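Periplasmic binding protein/LacI transcriptional regulator (Alkaliphilus metalliredigens, PDB 3CTP) binds beta-D-xylulofuranose between two lobes of a periplasmic-binding-protein-like fold and probably acts as a LacI-family, DNA-binding transcriptional regulator. Local coordinates at residues I152-Y157 with E287-T292; F266-I271 with T281-I286. One frame throughout, in Å; residues are numbered along the deposited sequence.

Interaction 1: I152-Y157 with E287-T292; sequences ISSDNY and EALAYT
L289 spreads its two methyls over the end of strand 152-154, one on S153 and I152, the other on S154. CB keeps clear of the strand; chi1 (-71°) sets CG anti to the carbonyl carbon, and L289 CG approaches S154 OG at 4.2 Å. Chi2 (164°) then places CD1, and both methyls come nearer the strand than CB does. L289 CD1 lies 3.5 Å from S154 OG, a van der Waals touch; the hydroxyl's hydrogen-bond partner is Q284 OE1, just before the helix. L289 CD2 sits 3.7 Å from the carbonyl oxygen S153 O and 3.9 Å from I152 CG2. The setting is a helix laid on a beta sheet in the lobe of the periplasmic-binding-protein-like fold that contains strand 151-154: this strand runs between 138-141 and 311-318, and helix 286-302 lies on it nearly antiparallel, the local axes 8.9 Å apart at 174°. The side chains of I152 and L289 slide past each other in opposite directions, as do those of I152 and T292. T292 gives I152 a methyl: T292 CG2 is 4.1 Å from I152 CG2. Its hydroxyl is tied back into the helix, T292 OG1 donating to A288 O at 2.8 Å; T292 N reaches this carbonyl from the opposite face of its plane. An alanine at T292 would probably leave a gap beside the I152 branch and deprive A288 O of one of its two donors. Away from the strand, A290 packs on V81, I82 and Y85 of helix 73-88.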
# COMPACT_ATOMS: atom_id res chain seq x y z
N ILE A 152 14.93 1.02 -16.84
CA ILE A 152 15.07 2.22 -16.04
C ILE A 152 15.22 1.76 -14.58
O ILE A 152 14.49 0.87 -14.13
CB ILE A 152 13.79 3.11 -16.14
CG1 ILE A 152 13.50 3.55 -17.59
CG2 ILE A 152 13.91 4.36 -15.26
CD1 ILE A 152 12.59 2.54 -18.43
N SER A 153 16.12 2.36 -13.84
CA SER A 153 16.31 1.96 -12.46
C SER A 153 16.89 3.09 -11.65
O SER A 153 17.34 4.07 -12.24
CB SER A 153 17.27 0.78 -12.44
OG SER A 153 17.40 0.26 -11.13
N SER A 154 16.86 2.99 -10.32
CA SER A 154 17.67 3.90 -9.51
C SER A 154 19.11 3.39 -9.48
O SER A 154 19.37 2.27 -9.90
CB SER A 154 17.15 4.00 -8.08
OG SER A 154 15.85 4.59 -8.03
N ASP A 155 20.03 4.21 -8.97
CA ASP A 155 21.43 3.81 -8.86
C ASP A 155 21.63 2.93 -7.64
O ASP A 155 22.13 3.35 -6.59
CB ASP A 155 22.30 5.08 -8.80
CG ASP A 155 23.77 4.79 -8.88
OD1 ASP A 155 24.17 3.60 -8.95
OD2 ASP A 155 24.51 5.80 -8.84
N ASN A 156 21.21 1.69 -7.77
CA ASN A 156 21.18 0.81 -6.61
C ASN A 156 22.56 0.40 -6.10
O ASN A 156 22.75 0.21 -4.88
CB ASN A 156 20.33 -0.40 -6.99
CG ASN A 156 18.86 -0.03 -7.04
OD1 ASN A 156 18.33 0.50 -6.06
ND2 ASN A 156 18.22 -0.24 -8.20
N TYR A 157 23.53 0.30 -7.00
CA TYR A 157 24.87 -0.05 -6.56
C TYR A 157 25.42 1.05 -5.66
O TYR A 157 25.89 0.80 -4.54
CB TYR A 157 25.80 -0.27 -7.77
CG TYR A 157 27.21 -0.51 -7.30
CD1 TYR A 157 27.63 -1.79 -6.92
CD2 TYR A 157 28.10 0.54 -7.16
CE1 TYR A 157 28.92 -2.01 -6.45
CE2 TYR A 157 29.37 0.34 -6.67
CZ TYR A 157 29.78 -0.94 -6.32
OH TYR A 157 31.05 -1.13 -5.80
N GLU A 287 9.68 10.71 -8.75
CA GLU A 287 9.22 11.60 -9.83
C GLU A 287 10.09 11.45 -11.08
O GLU A 287 9.57 11.39 -12.22
CB GLU A 287 9.20 13.08 -9.39
CG GLU A 287 8.12 13.37 -8.35
CD GLU A 287 6.76 13.59 -8.96
OE1 GLU A 287 6.68 13.99 -10.15
OE2 GLU A 287 5.75 13.39 -8.25
N ALA A 288 11.41 11.44 -10.91
CA ALA A 288 12.29 11.27 -12.07
C ALA A 288 12.12 9.89 -12.72
O ALA A 288 12.16 9.76 -13.95
CB ALA A 288 13.76 11.48 -11.68
N LEU A 289 11.97 8.85 -11.90
CA LEU A 289 11.77 7.50 -12.47
C LEU A 289 10.49 7.46 -13.29
O LEU A 289 10.48 6.94 -14.41
CB LEU A 289 11.66 6.46 -11.35
CG LEU A 289 12.97 6.19 -10.61
CD1 LEU A 289 12.66 5.47 -9.29
CD2 LEU A 289 13.92 5.34 -11.48
N ALA A 290 9.40 7.99 -12.72
CA ALA A 290 8.11 7.93 -13.40
C ALA A 290 8.13 8.75 -14.68
O ALA A 290 7.62 8.33 -15.72
CB ALA A 290 7.00 8.44 -12.44
N TYR A 291 8.68 9.96 -14.59
CA TYR A 291 8.82 10.80 -15.77
C TYR A 291 9.56 10.07 -16.88
O TYR A 291 9.13 10.05 -18.05
CB TYR A 291 9.57 12.10 -15.41
CG TYR A 291 10.00 12.92 -16.61
CD1 TYR A 291 9.13 13.78 -17.22
CD2 TYR A 291 11.28 12.79 -17.14
CE1 TYR A 291 9.50 14.52 -18.34
CE2 TYR A 291 11.68 13.54 -18.26
CZ TYR A 291 10.77 14.40 -18.84
OH TYR A 291 11.15 15.15 -19.94
N THR A 292 10.67 9.45 -16.51
CA THR A 292 11.56 8.81 -17.48
C THR A 292 10.88 7.60 -18.12
O THR A 292 10.94 7.41 -19.32
CB THR A 292 12.87 8.44 -16.79
OG1 THR A 292 13.49 9.66 -16.36
CG2 THR A 292 13.83 7.68 -17.74

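Interaction 2: F266-I271 with T281-I286; sequences FDNSFI and TINQPI. With XLF (beta-D-xylulofuranose), chain C.
The F266 ring carries I282 on one face and Q284 at its edge. I282 CB stands 3.6 Å above the ring plane, displaced toward the rim, a CH-pi contact; Q284 CG, set anti to its own carbonyl carbon by chi1 (-67°), meets the edge near the plane, 3.9 Å from F266 CE2. The D267 carboxylate is held by two hydroxyls of the bound sugar: XLF O2 donates to D267 OD1 and XLF O1 to D267 OD2, each at 2.6 Å. D267 OD1 also accepts Q284 NE2 at 2.8 Å on its anti side, 35° out of the carboxylate plane. Q284 NE2 donates to XLF O3 as well, at 3.0 Å, bridging carboxylate and sugar and probably helping to position both. The N268 and N283 amides are turned 61° apart, and N268 ND2 reaches N283 OD1 at 2.9 Å within its own plane; N268 OD1 is hydrogen-bonded to R320. D267 N to I282 O and Q284 N to D267 O make a single beta bridge between D267 and N283. F74 of helix 73-88 packs on D267 and Q284, strand 311-318 supports I282 and N283, and helix 156-169 reaches F266 and I282.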
# COMPACT_ATOMS: atom_id res chain seq x y z
N PHE A 266 15.93 1.42 2.40
CA PHE A 266 16.12 1.91 1.04
C PHE A 266 14.75 2.16 0.45
O PHE A 266 13.86 1.33 0.60
CB PHE A 266 16.82 0.83 0.19
CG PHE A 266 17.61 1.37 -0.99
CD1 PHE A 266 19.01 1.39 -0.94
CD2 PHE A 266 16.99 1.77 -2.15
CE1 PHE A 266 19.76 1.85 -2.02
CE2 PHE A 266 17.73 2.24 -3.24
CZ PHE A 266 19.12 2.28 -3.16
N ASP A 267 14.62 3.31 -0.23
CA ASP A 267 13.47 3.71 -1.05
C ASP A 267 13.06 5.17 -0.78
O ASP A 267 12.70 5.89 -1.70
CB ASP A 267 12.18 2.94 -0.78
CG ASP A 267 12.18 1.53 -1.34
OD1 ASP A 267 12.99 1.21 -2.26
OD2 ASP A 267 11.30 0.75 -0.89
N ASN A 268 13.03 5.54 0.49
CA ASN A 268 12.26 6.72 0.92
C ASN A 268 10.80 6.58 0.50
O ASN A 268 10.23 7.49 -0.10
CB ASN A 268 12.84 8.03 0.37
CG ASN A 268 12.27 9.24 1.11
OD1 ASN A 268 11.71 9.11 2.20
ND2 ASN A 268 12.40 10.43 0.50
N SER A 269 10.20 5.45 0.86
CA SER A 269 8.75 5.32 0.72
C SER A 269 8.04 5.82 2.00
O SER A 269 8.67 6.08 3.05
CB SER A 269 8.35 3.88 0.42
OG SER A 269 8.60 3.05 1.54
N PHE A 270 6.72 5.99 1.93
CA PHE A 270 6.09 6.71 3.03
C PHE A 270 6.16 5.99 4.36
O PHE A 270 6.03 6.61 5.41
CB PHE A 270 4.64 7.11 2.67
CG PHE A 270 3.65 5.97 2.62
CD1 PHE A 270 3.16 5.43 3.80
CD2 PHE A 270 3.14 5.52 1.40
CE1 PHE A 270 2.19 4.38 3.78
CE2 PHE A 270 2.18 4.49 1.36
CZ PHE A 270 1.70 3.91 2.56
N ILE A 271 6.38 4.68 4.34
CA ILE A 271 6.38 3.94 5.60
C ILE A 271 7.50 4.39 6.53
O ILE A 271 7.37 4.31 7.76
CB ILE A 271 6.44 2.41 5.33
CG1 ILE A 271 6.15 1.62 6.61
CG2 ILE A 271 7.78 2.02 4.76
CD1 ILE A 271 4.67 1.72 7.03
N THR A 281 17.29 6.41 5.33
CA THR A 281 17.06 5.60 4.12
C THR A 281 17.79 6.21 2.94
O THR A 281 18.44 7.24 3.06
CB THR A 281 15.53 5.48 3.84
OG1 THR A 281 15.30 4.55 2.77
CG2 THR A 281 14.96 6.85 3.47
N ILE A 282 17.74 5.52 1.81
CA ILE A 282 18.29 6.01 0.57
C ILE A 282 17.11 6.32 -0.34
O ILE A 282 16.25 5.48 -0.60
CB ILE A 282 19.15 4.94 -0.14
CG1 ILE A 282 20.25 4.41 0.79
CG2 ILE A 282 19.75 5.51 -1.44
CD1 ILE A 282 21.28 5.49 1.23
N ASN A 283 17.06 7.56 -0.80
CA ASN A 283 15.98 8.01 -1.67
C ASN A 283 16.04 7.44 -3.07
O ASN A 283 17.04 7.64 -3.77
CB ASN A 283 16.06 9.54 -1.79
CG ASN A 283 14.88 10.13 -2.53
OD1 ASN A 283 13.76 10.17 -2.00
ND2 ASN A 283 15.12 10.62 -3.76
N GLN A 284 14.96 6.79 -3.52
CA GLN A 284 14.74 6.60 -4.96
C GLN A 284 13.89 7.73 -5.50
O GLN A 284 12.85 8.06 -4.90
CB GLN A 284 13.99 5.29 -5.25
CG GLN A 284 14.77 4.05 -4.92
CD GLN A 284 14.22 2.85 -5.66
OE1 GLN A 284 14.33 2.78 -6.88
NE2 GLN A 284 13.66 1.87 -4.93
N PRO A 285 14.32 8.36 -6.60
CA PRO A 285 13.63 9.58 -7.05
C PRO A 285 12.41 9.23 -7.87
O PRO A 285 12.46 9.16 -9.11
CB PRO A 285 14.68 10.29 -7.91
CG PRO A 285 15.55 9.16 -8.45
CD PRO A 285 15.59 8.12 -7.33
N ILE A 286 11.30 8.97 -7.17
CA ILE A 286 10.10 8.47 -7.83
C ILE A 286 9.64 9.39 -8.97
O ILE A 286 9.24 8.92 -10.04
CB ILE A 286 8.96 8.27 -6.79
CG1 ILE A 286 9.35 7.09 -5.88
CG2 ILE A 286 7.65 8.00 -7.48
CD1 ILE A 286 8.31 6.75 -4.77
O4 XLF C . 13.41 -4.30 -6.10
C4 XLF C . 13.68 -3.32 -5.10
C5 XLF C . 13.39 -3.95 -3.74
O5 XLF C . 12.19 -3.33 -3.27
C3 XLF C . 12.71 -2.16 -5.20
O3 XLF C . 13.34 -0.97 -5.70
C2 XLF C . 12.29 -1.99 -3.76
O2 XLF C . 13.29 -1.29 -3.01
C1 XLF C . 10.94 -1.32 -3.62
O1 XLF C . 10.56 -1.32 -2.23
O HOH W 1 10.89 8.06 -2.92

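In the fold
The two contacts, their centres about 11 Å apart, meet at Q284. S154 OG of interaction 1 lies 2.6 Å from Q284 OE1 of interaction 2, a probable hydrogen bond that would help to fix the rotation of the amide whose NE2 serves the sugar; S154 is thus second shell, its side chain about 7 Å from XLF. A second touch joins N156 OD1 to F266 CE2, 3.4 Å, and N156 also bonds R190, which is itself hydrogen-bonded to the sugar. Residues 154-156 and 283-286 both run from strand to helix beside the pocket, consistent with two of the interlobe crossovers of this fold. From N283, bridged to D267, the chain enters the helix of L289 through Q284 and P285.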